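Long-range contacts in alkylhalidase CmlS (PDB 3I3L), which is a flavin-dependent halogenase of chloramphenicol biosynthesis, carrying FAD joined covalently to an aspartate of the protein: residues V248-V252 with F268-L273; V251-S255 with E389-R394; D101-W105 with R443-S447; Y199-Y203 with H371-A375. All blocks are in the same frame, centred on the assembly; numbering follows the deposited sequence.

Interaction 1. Residues V248-V252 with F268-L273; sequences VGLVV and FYSSTL
The ring of Y269 has V248 O at its edge, near the ring plane, while L250 CD1 comes in obliquely, 3.8 Å from Y269 CD1. The phenyl ring of F268 takes T272 OG1 over the centre of one face; its far end, CZ, comes to 4.4 Å from V252 CG2. The phenol ends in the one hydrogen bond across the contact, from Y269 OH to V248 O at 2.9 Å, with the donor 42° out of the carbonyl plane. CG of Y269 stands anti to the backbone N (chi1 179°), which carries the end of the ring to the strand. Helix 265-273, crossing the strand segment at 83°, lies against one side of the mixed sheet that contains strand 245-253, whose neighbours 203-213 and 234-240 are antiparallel to it; V248, L250 and V252 all point to the helix. L250 is wedged into the helix surface with both branches in use: CD1 sits 3.7 Å from T272 CB, and CD2 lies 3.7 Å from L273 CD1. T272 gives its hydroxyl to F268 O at 2.6 Å, within the helix. Two residues before L250, V248 CG1 meets L273 CD2 at 4.0 Å, and F212 of strand 203-213 borders both V248 and Y269.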
loop_
_atom_site.group_PDB
_atom_site.type_symbol
_atom_site.label_atom_id
_atom_site.label_comp_id
_atom_site.label_asym_id
_atom_site.label_seq_id
_atom_site.Cartn_x
_atom_site.Cartn_y
_atom_site.Cartn_z
ATOM N N VAL A 248 -2.287 -20.731 -3.300
ATOM C CA VAL A 248 -1.289 -20.765 -4.419
ATOM C C VAL A 248 -1.896 -20.176 -5.691
ATOM O O VAL A 248 -2.835 -20.733 -6.255
ATOM C CB VAL A 248 -0.797 -22.198 -4.675
ATOM C CG1 VAL A 248 0.275 -22.183 -5.823
ATOM C CG2 VAL A 248 -0.150 -22.781 -3.398
ATOM N N GLY A 249 -1.382 -19.028 -6.132
ATOM C CA GLY A 249 -2.030 -18.278 -7.226
ATOM C C GLY A 249 -1.076 -17.973 -8.367
ATOM O O GLY A 249 0.141 -17.793 -8.148
ATOM N N LEU A 250 -1.614 -17.928 -9.587
ATOM C CA LEU A 250 -0.854 -17.472 -10.744
ATOM C C LEU A 250 -1.307 -16.061 -11.090
ATOM O O LEU A 250 -2.498 -15.786 -11.191
ATOM C CB LEU A 250 -1.112 -18.380 -11.995
ATOM C CG LEU A 250 -1.060 -19.891 -11.688
ATOM C CD1 LEU A 250 -1.547 -20.707 -12.893
ATOM C CD2 LEU A 250 0.350 -20.363 -11.303
ATOM N N VAL A 251 -0.357 -15.187 -11.331
ATOM C CA VAL A 251 -0.687 -13.878 -11.907
ATOM C C VAL A 251 -0.073 -13.820 -13.315
ATOM O O VAL A 251 1.148 -13.884 -13.481
ATOM C CB VAL A 251 -0.191 -12.709 -11.001
ATOM C CG1 VAL A 251 -0.547 -11.337 -11.599
ATOM C CG2 VAL A 251 -0.846 -12.846 -9.590
ATOM N N VAL A 252 -0.948 -13.712 -14.318
ATOM C CA VAL A 252 -0.557 -13.802 -15.721
ATOM C C VAL A 252 -1.189 -12.620 -16.443
ATOM O O VAL A 252 -1.867 -11.782 -15.807
ATOM C CB VAL A 252 -1.013 -15.125 -16.352
ATOM C CG1 VAL A 252 -0.340 -16.311 -15.662
ATOM C CG2 VAL A 252 -2.569 -15.313 -16.268
ATOM N N PHE A 268 -5.760 -25.060 -17.365
ATOM C CA PHE A 268 -4.831 -23.927 -17.402
ATOM C C PHE A 268 -3.983 -23.803 -16.115
ATOM O O PHE A 268 -2.789 -23.528 -16.161
ATOM C CB PHE A 268 -5.547 -22.606 -17.718
ATOM C CG PHE A 268 -4.590 -21.433 -17.856
ATOM C CD1 PHE A 268 -3.956 -21.178 -19.066
ATOM C CD2 PHE A 268 -4.280 -20.627 -16.754
ATOM C CE1 PHE A 268 -3.064 -20.114 -19.202
ATOM C CE2 PHE A 268 -3.407 -19.604 -16.852
ATOM C CZ PHE A 268 -2.785 -19.303 -18.076
ATOM N N TYR A 269 -4.609 -24.061 -14.983
ATOM C CA TYR A 269 -3.978 -23.875 -13.705
ATOM C C TYR A 269 -2.832 -24.843 -13.481
ATOM O O TYR A 269 -1.692 -24.438 -13.150
ATOM C CB TYR A 269 -5.036 -23.947 -12.578
ATOM C CG TYR A 269 -4.482 -23.791 -11.204
ATOM C CD1 TYR A 269 -4.008 -22.546 -10.738
ATOM C CD2 TYR A 269 -4.399 -24.881 -10.358
ATOM C CE1 TYR A 269 -3.466 -22.413 -9.411
ATOM C CE2 TYR A 269 -3.891 -24.770 -9.052
ATOM C CZ TYR A 269 -3.426 -23.523 -8.591
ATOM O OH TYR A 269 -2.911 -23.434 -7.305
ATOM N N SER A 270 -3.109 -26.129 -13.657
ATOM C CA SER A 270 -2.086 -27.177 -13.477
ATOM C C SER A 270 -0.950 -27.089 -14.502
ATOM O O SER A 270 0.220 -27.205 -14.117
ATOM C CB SER A 270 -2.714 -28.571 -13.561
ATOM O OG SER A 270 -3.840 -28.608 -12.697
ATOM N N SER A 271 -1.265 -26.899 -15.788
ATOM C CA SER A 271 -0.162 -26.864 -16.788
ATOM C C SER A 271 0.680 -25.586 -16.662
ATOM O O SER A 271 1.887 -25.585 -16.884
ATOM C CB SER A 271 -0.662 -27.024 -18.236
ATOM O OG SER A 271 -1.640 -26.065 -18.582
ATOM N N THR A 272 0.052 -24.498 -16.266
ATOM C CA THR A 272 0.808 -23.293 -16.021
ATOM C C THR A 272 1.656 -23.432 -14.757
ATOM O O THR A 272 2.860 -23.138 -14.779
ATOM C CB THR A 272 -0.094 -22.056 -15.977
ATOM O OG1 THR A 272 -0.894 -22.018 -17.163
ATOM C CG2 THR A 272 0.741 -20.774 -15.961
ATOM N N LEU A 273 1.045 -23.898 -13.668
ATOM C CA LEU A 273 1.778 -23.952 -12.404
ATOM C C LEU A 273 3.003 -24.874 -12.537
ATOM O O LEU A 273 4.009 -24.679 -11.876
ATOM C CB LEU A 273 0.883 -24.434 -11.270
ATOM C CG LEU A 273 1.409 -24.430 -9.840
ATOM C CD1 LEU A 273 1.996 -23.075 -9.457
ATOM C CD2 LEU A 273 0.246 -24.817 -8.891
#

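Interaction 2. Residues V251-S255 with E389-R394; sequences VVDRS and EFWRKR
V251 turns its carbonyl to the ring of F390, O lying 3.8 Å from CE1, and the backbone of V252 passes the rim of the same ring. At D253 the amide N reaches that edge in the ring plane, 3.5 Å from F390 CD1. D253 carries the contact: its CG is anti to the backbone N (chi1 -176°), which sends the carboxylate toward the helix. OD1 is gripped end-on by both terminal nitrogens of R394, NH1 and NH2, each 3.0 Å away; the oxygen lies in the guanidinium plane, although the carboxylate itself stands nearly perpendicular to it (86°). R394 NH1 also bonds to F390 O and NH2 to N205, while F390 CE1 covers part of one guanidinium face, so that the group is held on several sides. D253 OD2 accepts from R254 NH1 and from both N and OG of S255. R254, its chain bent at chi2, brings NH1 also to E389 OE1 at 3.2 Å, from above the carboxylate plane, and E389 OE1 has a further salt bridge to K393 NZ at 3.5 Å. S255 OG lies 3.3 Å from E389 OE2. D253 OD2 and E389 OE1 are 4.1 Å apart, a closeness that the surrounding arginines and lysine probably offset. The bond from S255 N to D253 OD2 makes an Asx turn where strand 245-253 ends, and a five-residue salt-bridge network ties that strand end to the short helix 389-394.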
loop_
_atom_site.group_PDB
_atom_site.type_symbol
_atom_site.label_atom_id
_atom_site.label_comp_id
_atom_site.label_asym_id
_atom_site.label_seq_id
_atom_site.Cartn_x
_atom_site.Cartn_y
_atom_site.Cartn_z
ATOM N N VAL A 251 -0.357 -15.187 -11.331
ATOM C CA VAL A 251 -0.687 -13.878 -11.907
ATOM C C VAL A 251 -0.073 -13.820 -13.315
ATOM O O VAL A 251 1.148 -13.884 -13.481
ATOM C CB VAL A 251 -0.191 -12.709 -11.001
ATOM C CG1 VAL A 251 -0.547 -11.337 -11.599
ATOM C CG2 VAL A 251 -0.846 -12.846 -9.590
ATOM N N VAL A 252 -0.948 -13.712 -14.318
ATOM C CA VAL A 252 -0.557 -13.802 -15.721
ATOM C C VAL A 252 -1.189 -12.620 -16.443
ATOM O O VAL A 252 -1.867 -11.782 -15.807
ATOM C CB VAL A 252 -1.013 -15.125 -16.352
ATOM C CG1 VAL A 252 -0.340 -16.311 -15.662
ATOM C CG2 VAL A 252 -2.569 -15.313 -16.268
ATOM N N ASP A 253 -0.938 -12.498 -17.745
ATOM C CA ASP A 253 -1.404 -11.315 -18.488
ATOM C C ASP A 253 -2.833 -11.570 -18.929
ATOM O O ASP A 253 -3.243 -12.717 -19.037
ATOM C CB ASP A 253 -0.500 -11.029 -19.673
ATOM C CG ASP A 253 -0.883 -9.756 -20.409
ATOM O OD1 ASP A 253 -0.661 -8.655 -19.869
ATOM O OD2 ASP A 253 -1.457 -9.872 -21.523
ATOM N N ARG A 254 -3.602 -10.521 -19.191
ATOM C CA ARG A 254 -4.997 -10.740 -19.517
ATOM C C ARG A 254 -5.133 -11.455 -20.844
ATOM O O ARG A 254 -6.203 -11.994 -21.140
ATOM C CB ARG A 254 -5.809 -9.414 -19.527
ATOM C CG ARG A 254 -5.856 -8.655 -20.826
ATOM C CD ARG A 254 -4.511 -8.117 -21.241
ATOM N NE ARG A 254 -4.640 -7.124 -22.296
ATOM C CZ ARG A 254 -3.989 -7.195 -23.470
ATOM N NH1 ARG A 254 -3.139 -8.209 -23.729
ATOM N NH2 ARG A 254 -4.124 -6.222 -24.373
ATOM N N SER A 255 -4.062 -11.439 -21.657
ATOM C CA SER A 255 -4.028 -12.181 -22.946
ATOM C C SER A 255 -4.197 -13.674 -22.780
ATOM O O SER A 255 -4.412 -14.383 -23.789
ATOM C CB SER A 255 -2.720 -11.935 -23.732
ATOM O OG SER A 255 -1.559 -12.429 -23.045
ATOM N N GLU A 389 4.606 -11.687 -23.579
ATOM C CA GLU A 389 3.704 -10.522 -23.449
ATOM C C GLU A 389 3.566 -10.020 -21.982
ATOM O O GLU A 389 3.534 -8.817 -21.734
ATOM C CB GLU A 389 2.314 -10.814 -24.027
ATOM C CG GLU A 389 1.498 -9.511 -24.208
ATOM C CD GLU A 389 0.248 -9.685 -25.066
ATOM O OE1 GLU A 389 -0.444 -8.664 -25.324
ATOM O OE2 GLU A 389 -0.033 -10.829 -25.529
ATOM N N PHE A 390 3.595 -10.936 -21.022
ATOM C CA PHE A 390 3.584 -10.528 -19.631
ATOM C C PHE A 390 4.711 -9.537 -19.307
ATOM O O PHE A 390 4.455 -8.448 -18.852
ATOM C CB PHE A 390 3.659 -11.718 -18.645
ATOM C CG PHE A 390 3.455 -11.288 -17.219
ATOM C CD1 PHE A 390 2.167 -11.181 -16.674
ATOM C CD2 PHE A 390 4.544 -10.922 -16.433
ATOM C CE1 PHE A 390 1.974 -10.715 -15.358
ATOM C CE2 PHE A 390 4.336 -10.468 -15.088
ATOM C CZ PHE A 390 3.046 -10.389 -14.579
ATOM N N TRP A 391 5.955 -9.962 -19.530
ATOM C CA TRP A 391 7.110 -9.161 -19.165
ATOM C C TRP A 391 7.246 -7.899 -20.011
ATOM O O TRP A 391 7.624 -6.850 -19.516
ATOM C CB TRP A 391 8.390 -10.020 -19.134
ATOM C CG TRP A 391 8.256 -11.063 -18.067
ATOM C CD1 TRP A 391 7.974 -12.383 -18.239
ATOM C CD2 TRP A 391 8.298 -10.842 -16.671
ATOM N NE1 TRP A 391 7.853 -13.021 -17.005
ATOM C CE2 TRP A 391 8.035 -12.095 -16.028
ATOM C CE3 TRP A 391 8.468 -9.724 -15.891
ATOM C CZ2 TRP A 391 7.965 -12.235 -14.644
ATOM C CZ3 TRP A 391 8.404 -9.866 -14.500
ATOM C CH2 TRP A 391 8.160 -11.106 -13.899
ATOM N N ARG A 392 6.895 -8.018 -21.274
ATOM C CA ARG A 392 7.003 -6.949 -22.250
ATOM C C ARG A 392 6.017 -5.819 -21.944
ATOM O O ARG A 392 6.304 -4.648 -22.179
ATOM C CB ARG A 392 6.686 -7.535 -23.646
ATOM C CG ARG A 392 6.561 -6.528 -24.774
ATOM C CD ARG A 392 6.713 -7.238 -26.210
ATOM N NE ARG A 392 5.630 -8.135 -26.527
ATOM C CZ ARG A 392 5.677 -9.485 -26.483
ATOM N NH1 ARG A 392 4.628 -10.204 -26.823
ATOM N NH2 ARG A 392 6.772 -10.140 -26.112
ATOM N N LYS A 393 4.817 -6.170 -21.512
ATOM C CA LYS A 393 3.867 -5.128 -21.178
ATOM C C LYS A 393 4.326 -4.382 -19.931
ATOM O O LYS A 393 4.040 -3.224 -19.803
ATOM C CB LYS A 393 2.416 -5.684 -21.020
ATOM C CG LYS A 393 1.836 -6.313 -22.332
ATOM C CD LYS A 393 1.732 -5.245 -23.457
ATOM C CE LYS A 393 0.953 -5.728 -24.692
ATOM N NZ LYS A 393 -0.466 -5.210 -24.640
ATOM N N ARG A 394 5.030 -5.049 -19.028
ATOM C CA ARG A 394 5.246 -4.474 -17.701
ATOM C C ARG A 394 6.614 -3.853 -17.461
ATOM O O ARG A 394 6.775 -2.987 -16.560
ATOM C CB ARG A 394 4.915 -5.492 -16.612
ATOM C CG ARG A 394 3.440 -5.716 -16.491
ATOM C CD ARG A 394 3.168 -7.120 -15.908
ATOM N NE ARG A 394 1.747 -7.416 -15.923
ATOM C CZ ARG A 394 1.064 -7.801 -17.018
ATOM N NH1 ARG A 394 1.688 -7.947 -18.184
ATOM N NH2 ARG A 394 -0.228 -8.078 -16.952
#

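Interaction 3. Residues D101-W105 with R443-S447; sequences DQAPW and RPELS
The carbonyl oxygen of P444 receives the one CA-H...O contact between the segments, from A103 CA at 3.6 Å and nearly straight (162° at the hydrogen); P104 CD lies equally close to P444 O. No conventional hydrogen bond joins the two segments. The methyl of A103 passes beside the carbonyl preceding that of P444, CB being 3.8 Å from R443 O. P104 does most of the remaining touching with one edge of its ring: CG rests against the peptide between E445 and L446, 3.7 Å from L446 N. Neither segment is regular helix or strand here: two irregular loops lie side by side at the surface, one leading into strand 105-108 and the other linking helix 430-439 to helix 456-471, well away from the flavin. A backbone bond between P104 and H441 joins the loops just outside the contact. L446 has its CG anti to the backbone N (chi1 -173°), which carries CD1 up to P104, 3.9 Å from P104 CB, while L446 CB is 3.9 Å from P104 CG. L97 and T95 of strand 89-97 lie beside this pair, against P104 and L446 respectively. R443 contributes its backbone here; its guanidinium turns to a salt bridge with E454.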
loop_
_atom_site.group_PDB
_atom_site.type_symbol
_atom_site.label_atom_id
_atom_site.label_comp_id
_atom_site.label_asym_id
_atom_site.label_seq_id
_atom_site.Cartn_x
_atom_site.Cartn_y
_atom_site.Cartn_z
ATOM N N ASP A 101 17.757 -17.902 -11.894
ATOM C CA ASP A 101 19.108 -17.995 -11.307
ATOM C C ASP A 101 19.520 -16.776 -10.514
ATOM O O ASP A 101 20.630 -16.235 -10.680
ATOM C CB ASP A 101 20.113 -18.268 -12.413
ATOM C CG ASP A 101 19.936 -19.650 -12.985
ATOM O OD1 ASP A 101 20.325 -20.617 -12.243
ATOM O OD2 ASP A 101 19.367 -19.766 -14.120
ATOM N N GLN A 102 18.612 -16.297 -9.669
ATOM C CA GLN A 102 18.971 -15.215 -8.767
ATOM C C GLN A 102 18.916 -15.787 -7.385
ATOM O O GLN A 102 18.102 -16.655 -7.087
ATOM C CB GLN A 102 17.996 -14.022 -8.876
ATOM C CG GLN A 102 17.860 -13.454 -10.288
ATOM C CD GLN A 102 19.100 -12.699 -10.755
ATOM O OE1 GLN A 102 19.503 -11.708 -10.142
ATOM N NE2 GLN A 102 19.704 -13.169 -11.847
ATOM N N ALA A 103 19.796 -15.299 -6.533
ATOM C CA ALA A 103 19.670 -15.558 -5.102
ATOM C C ALA A 103 18.265 -15.050 -4.669
ATOM O O ALA A 103 17.800 -14.023 -5.173
ATOM C CB ALA A 103 20.766 -14.756 -4.385
ATOM N N PRO A 104 17.627 -15.729 -3.739
ATOM C CA PRO A 104 16.378 -15.230 -3.112
ATOM C C PRO A 104 16.568 -13.903 -2.392
ATOM O O PRO A 104 17.672 -13.608 -1.980
ATOM C CB PRO A 104 16.031 -16.325 -2.069
ATOM C CG PRO A 104 16.767 -17.550 -2.539
ATOM C CD PRO A 104 18.040 -17.048 -3.210
ATOM N N TRP A 105 15.518 -13.095 -2.278
ATOM C CA TRP A 105 15.558 -11.988 -1.323
ATOM C C TRP A 105 14.325 -11.874 -0.424
ATOM O O TRP A 105 13.229 -12.308 -0.808
ATOM C CB TRP A 105 15.909 -10.646 -1.997
ATOM C CG TRP A 105 14.804 -10.051 -2.791
ATOM C CD1 TRP A 105 14.509 -10.257 -4.137
ATOM C CD2 TRP A 105 13.857 -9.100 -2.299
ATOM N NE1 TRP A 105 13.417 -9.468 -4.489
ATOM C CE2 TRP A 105 13.001 -8.758 -3.381
ATOM C CE3 TRP A 105 13.649 -8.490 -1.028
ATOM C CZ2 TRP A 105 11.935 -7.862 -3.227
ATOM C CZ3 TRP A 105 12.614 -7.532 -0.894
ATOM C CH2 TRP A 105 11.764 -7.246 -1.986
ATOM N N ARG A 443 23.358 -17.046 -0.034
ATOM C CA ARG A 443 23.641 -18.270 -0.733
ATOM C C ARG A 443 22.769 -18.227 -1.978
ATOM O O ARG A 443 21.794 -17.468 -2.003
ATOM C CB ARG A 443 23.276 -19.479 0.162
ATOM C CG ARG A 443 21.778 -19.685 0.380
ATOM C CD ARG A 443 21.488 -20.468 1.647
ATOM N NE ARG A 443 22.205 -19.902 2.785
ATOM C CZ ARG A 443 21.763 -18.904 3.555
ATOM N NH1 ARG A 443 20.571 -18.325 3.334
ATOM N NH2 ARG A 443 22.522 -18.477 4.568
ATOM N N PRO A 444 23.060 -19.083 -2.980
ATOM C CA PRO A 444 22.394 -19.005 -4.297
ATOM C C PRO A 444 20.950 -19.475 -4.294
ATOM O O PRO A 444 20.184 -19.116 -5.190
ATOM C CB PRO A 444 23.240 -19.947 -5.192
ATOM C CG PRO A 444 24.445 -20.407 -4.293
ATOM C CD PRO A 444 23.977 -20.236 -2.884
ATOM N N GLU A 445 20.592 -20.296 -3.317
ATOM C CA GLU A 445 19.294 -20.985 -3.296
ATOM C C GLU A 445 18.581 -20.816 -1.951
ATOM O O GLU A 445 19.169 -20.392 -0.937
ATOM C CB GLU A 445 19.475 -22.481 -3.603
ATOM C CG GLU A 445 20.886 -23.074 -3.217
ATOM C CD GLU A 445 21.031 -23.414 -1.722
ATOM O OE1 GLU A 445 22.036 -22.977 -1.090
ATOM O OE2 GLU A 445 20.116 -24.101 -1.185
ATOM N N LEU A 446 17.303 -21.159 -1.952
ATOM C CA LEU A 446 16.445 -20.931 -0.818
ATOM C C LEU A 446 16.585 -22.107 0.158
ATOM O O LEU A 446 16.461 -23.271 -0.243
ATOM C CB LEU A 446 15.001 -20.807 -1.319
ATOM C CG LEU A 446 13.915 -20.390 -0.328
ATOM C CD1 LEU A 446 14.059 -18.956 0.032
ATOM C CD2 LEU A 446 12.549 -20.691 -0.924
ATOM N N SER A 447 16.834 -21.800 1.436
ATOM C CA SER A 447 17.120 -22.802 2.435
ATOM C C SER A 447 16.762 -22.313 3.836
ATOM O O SER A 447 16.713 -21.076 4.127
ATOM C CB SER A 447 18.597 -23.173 2.384
ATOM O OG SER A 447 19.035 -23.524 3.673
#

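Interaction 4. Residues Y199-Y203 with H371-A375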
loop_
_atom_site.group_PDB
_atom_site.type_symbol
_atom_site.label_atom_id
_atom_site.label_comp_id
_atom_site.label_asym_id
_atom_site.label_seq_id
_atom_site.Cartn_x
_atom_site.Cartn_y
_atom_site.Cartn_z
ATOM N N TYR A 199 -8.294 2.748 -16.106
ATOM C CA TYR A 199 -7.555 1.513 -16.177
ATOM C C TYR A 199 -6.124 1.772 -16.604
ATOM O O TYR A 199 -5.854 2.690 -17.358
ATOM C CB TYR A 199 -8.262 0.502 -17.062
ATOM C CG TYR A 199 -9.435 -0.139 -16.347
ATOM C CD1 TYR A 199 -9.240 -1.177 -15.437
ATOM C CD2 TYR A 199 -10.694 0.396 -16.476
ATOM C CE1 TYR A 199 -10.360 -1.742 -14.740
ATOM C CE2 TYR A 199 -11.784 -0.102 -15.824
ATOM C CZ TYR A 199 -11.644 -1.170 -14.986
ATOM O OH TYR A 199 -12.754 -1.636 -14.353
ATOM N N ASP A 200 -5.207 1.013 -16.067
ATOM C CA ASP A 200 -3.827 1.159 -16.508
ATOM C C ASP A 200 -3.732 0.643 -17.942
ATOM O O ASP A 200 -4.347 -0.348 -18.302
ATOM C CB ASP A 200 -2.883 0.347 -15.658
ATOM C CG ASP A 200 -1.432 0.749 -15.888
ATOM O OD1 ASP A 200 -1.056 1.817 -15.402
ATOM O OD2 ASP A 200 -0.698 0.019 -16.592
ATOM N N GLU A 201 -2.987 1.357 -18.761
ATOM C CA GLU A 201 -2.743 0.946 -20.117
ATOM C C GLU A 201 -2.131 -0.446 -20.218
ATOM O O GLU A 201 -2.536 -1.215 -21.095
ATOM C CB GLU A 201 -1.854 1.979 -20.801
ATOM C CG GLU A 201 -1.892 1.846 -22.249
ATOM C CD GLU A 201 -1.172 2.988 -22.948
ATOM O OE1 GLU A 201 -0.853 4.018 -22.273
ATOM O OE2 GLU A 201 -0.978 2.855 -24.179
ATOM N N PHE A 202 -1.233 -0.814 -19.290
ATOM C CA PHE A 202 -0.454 -2.048 -19.439
ATOM C C PHE A 202 -0.532 -3.080 -18.333
ATOM O O PHE A 202 -0.231 -4.261 -18.565
ATOM C CB PHE A 202 1.046 -1.698 -19.699
ATOM C CG PHE A 202 1.243 -0.805 -20.932
ATOM C CD1 PHE A 202 0.768 -1.215 -22.178
ATOM C CD2 PHE A 202 1.848 0.424 -20.822
ATOM C CE1 PHE A 202 0.873 -0.365 -23.309
ATOM C CE2 PHE A 202 1.990 1.267 -21.942
ATOM C CZ PHE A 202 1.495 0.858 -23.189
ATOM N N TYR A 203 -0.855 -2.652 -17.110
ATOM C CA TYR A 203 -0.848 -3.577 -15.982
ATOM C C TYR A 203 -2.212 -4.284 -15.853
ATOM O O TYR A 203 -3.068 -3.931 -14.989
ATOM C CB TYR A 203 -0.425 -2.839 -14.713
ATOM C CG TYR A 203 1.070 -2.563 -14.660
ATOM C CD1 TYR A 203 1.656 -1.772 -15.588
ATOM C CD2 TYR A 203 1.880 -3.150 -13.711
ATOM C CE1 TYR A 203 3.004 -1.503 -15.576
ATOM C CE2 TYR A 203 3.239 -2.895 -13.684
ATOM C CZ TYR A 203 3.776 -2.029 -14.633
ATOM O OH TYR A 203 5.093 -1.723 -14.675
ATOM N N HIS A 371 3.150 2.334 -8.088
ATOM C CA HIS A 371 3.190 1.981 -9.526
ATOM C C HIS A 371 4.610 2.156 -10.059
ATOM O O HIS A 371 5.098 1.284 -10.731
ATOM C CB HIS A 371 2.229 2.934 -10.249
ATOM C CG HIS A 371 2.020 2.667 -11.711
ATOM N ND1 HIS A 371 2.941 3.011 -12.686
ATOM C CD2 HIS A 371 0.942 2.183 -12.377
ATOM C CE1 HIS A 371 2.456 2.715 -13.882
ATOM N NE2 HIS A 371 1.241 2.215 -13.723
ATOM N N GLN A 372 5.236 3.302 -9.798
ATOM C CA GLN A 372 6.627 3.574 -10.212
ATOM C C GLN A 372 7.590 2.516 -9.679
ATOM O O GLN A 372 8.519 2.091 -10.344
ATOM C CB GLN A 372 7.087 4.956 -9.710
ATOM C CG GLN A 372 8.394 4.869 -8.826
ATOM C CD GLN A 372 8.513 5.935 -7.653
ATOM O OE1 GLN A 372 8.483 5.571 -6.457
ATOM N NE2 GLN A 372 8.635 7.223 -8.007
ATOM N N PHE A 373 7.341 2.081 -8.469
ATOM C CA PHE A 373 8.193 1.160 -7.785
ATOM C C PHE A 373 8.051 -0.188 -8.430
ATOM O O PHE A 373 9.035 -0.833 -8.793
ATOM C CB PHE A 373 7.705 1.110 -6.359
ATOM C CG PHE A 373 8.538 0.305 -5.438
ATOM C CD1 PHE A 373 8.136 -0.957 -5.077
ATOM C CD2 PHE A 373 9.698 0.861 -4.846
ATOM C CE1 PHE A 373 8.934 -1.713 -4.154
ATOM C CE2 PHE A 373 10.466 0.151 -3.920
ATOM C CZ PHE A 373 10.105 -1.130 -3.574
ATOM N N LEU A 374 6.801 -0.610 -8.584
ATOM C CA LEU A 374 6.452 -1.797 -9.303
ATOM C C LEU A 374 7.151 -1.921 -10.671
ATOM O O LEU A 374 7.603 -2.995 -11.048
ATOM C CB LEU A 374 4.964 -1.756 -9.545
ATOM C CG LEU A 374 4.317 -3.092 -9.813
ATOM C CD1 LEU A 374 4.650 -4.006 -8.689
ATOM C CD2 LEU A 374 2.791 -2.796 -9.835
ATOM N N ALA A 375 7.225 -0.820 -11.405
ATOM C CA ALA A 375 7.813 -0.825 -12.718
ATOM C C ALA A 375 9.279 -1.258 -12.620
ATOM O O ALA A 375 9.765 -2.013 -13.461
ATOM C CB ALA A 375 7.699 0.614 -13.352
#
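D200 and H371 each carry CG anti to the backbone N (chi1 -166° and -175°), and the two side chains approach from opposite directions, so that the imidazole edge faces the carboxylate. H371 NE2 donates to D200 OD1 at 2.9 Å. The oxygen lies near the plane of the imidazole, at its edge, but the nitrogen stands 41° out of the carboxylate plane, so the bond is aligned with the ring and not with the acid. The other oxygen, D200 OD2, takes the backbone N-H groups of F202, at 2.9 Å, and Y203, at 2.7 Å; the bond from F202 N closes an Asx turn, and that from Y203 N extends it to an Asx motif. Both oxygens are thus engaged, one by the helix and one by the turn. The Y203 ring lies oblique to that of H371, with centroids 5.2 Å apart, and slides past L374, Y203 CE2 being 3.9 Å from L374 CD2. At the ring's end OH lies 3.5 Å from A375 CA, a van der Waals touch; its probable hydrogen bond goes to R394 O. The site sits where the chain turns out of strand 197-200 into strand 203-213: D200 and Y203 both bond through their backbones to S299 of strand 287-302, and the long helix 352-382 runs past the corner, with L374 also packed on D321, L323 and F324.

Overall arrangement
Interactions 1 and 2 share V251 and V252 of strand 245-253, with centres 13 Å apart: one helix packs on the strand, and another meets its end. Interaction 4, centred 11 Å from interaction 2, touches it directly, R394 O lying 2.8 Å from Y203 OH in a probable hydrogen bond; helices 352-382 and 389-394 follow each other in the chain. These three reach the same sheet near the flavin, interaction 2 coming closest: the side chain of V251 is about 6 Å from FAD and about 7 Å from that of D297, the covalent attachment site, and the side chain of Y203 is about 9 Å from that of D297. Interaction 3 stands apart, its centre 22 to 27 Å from the others.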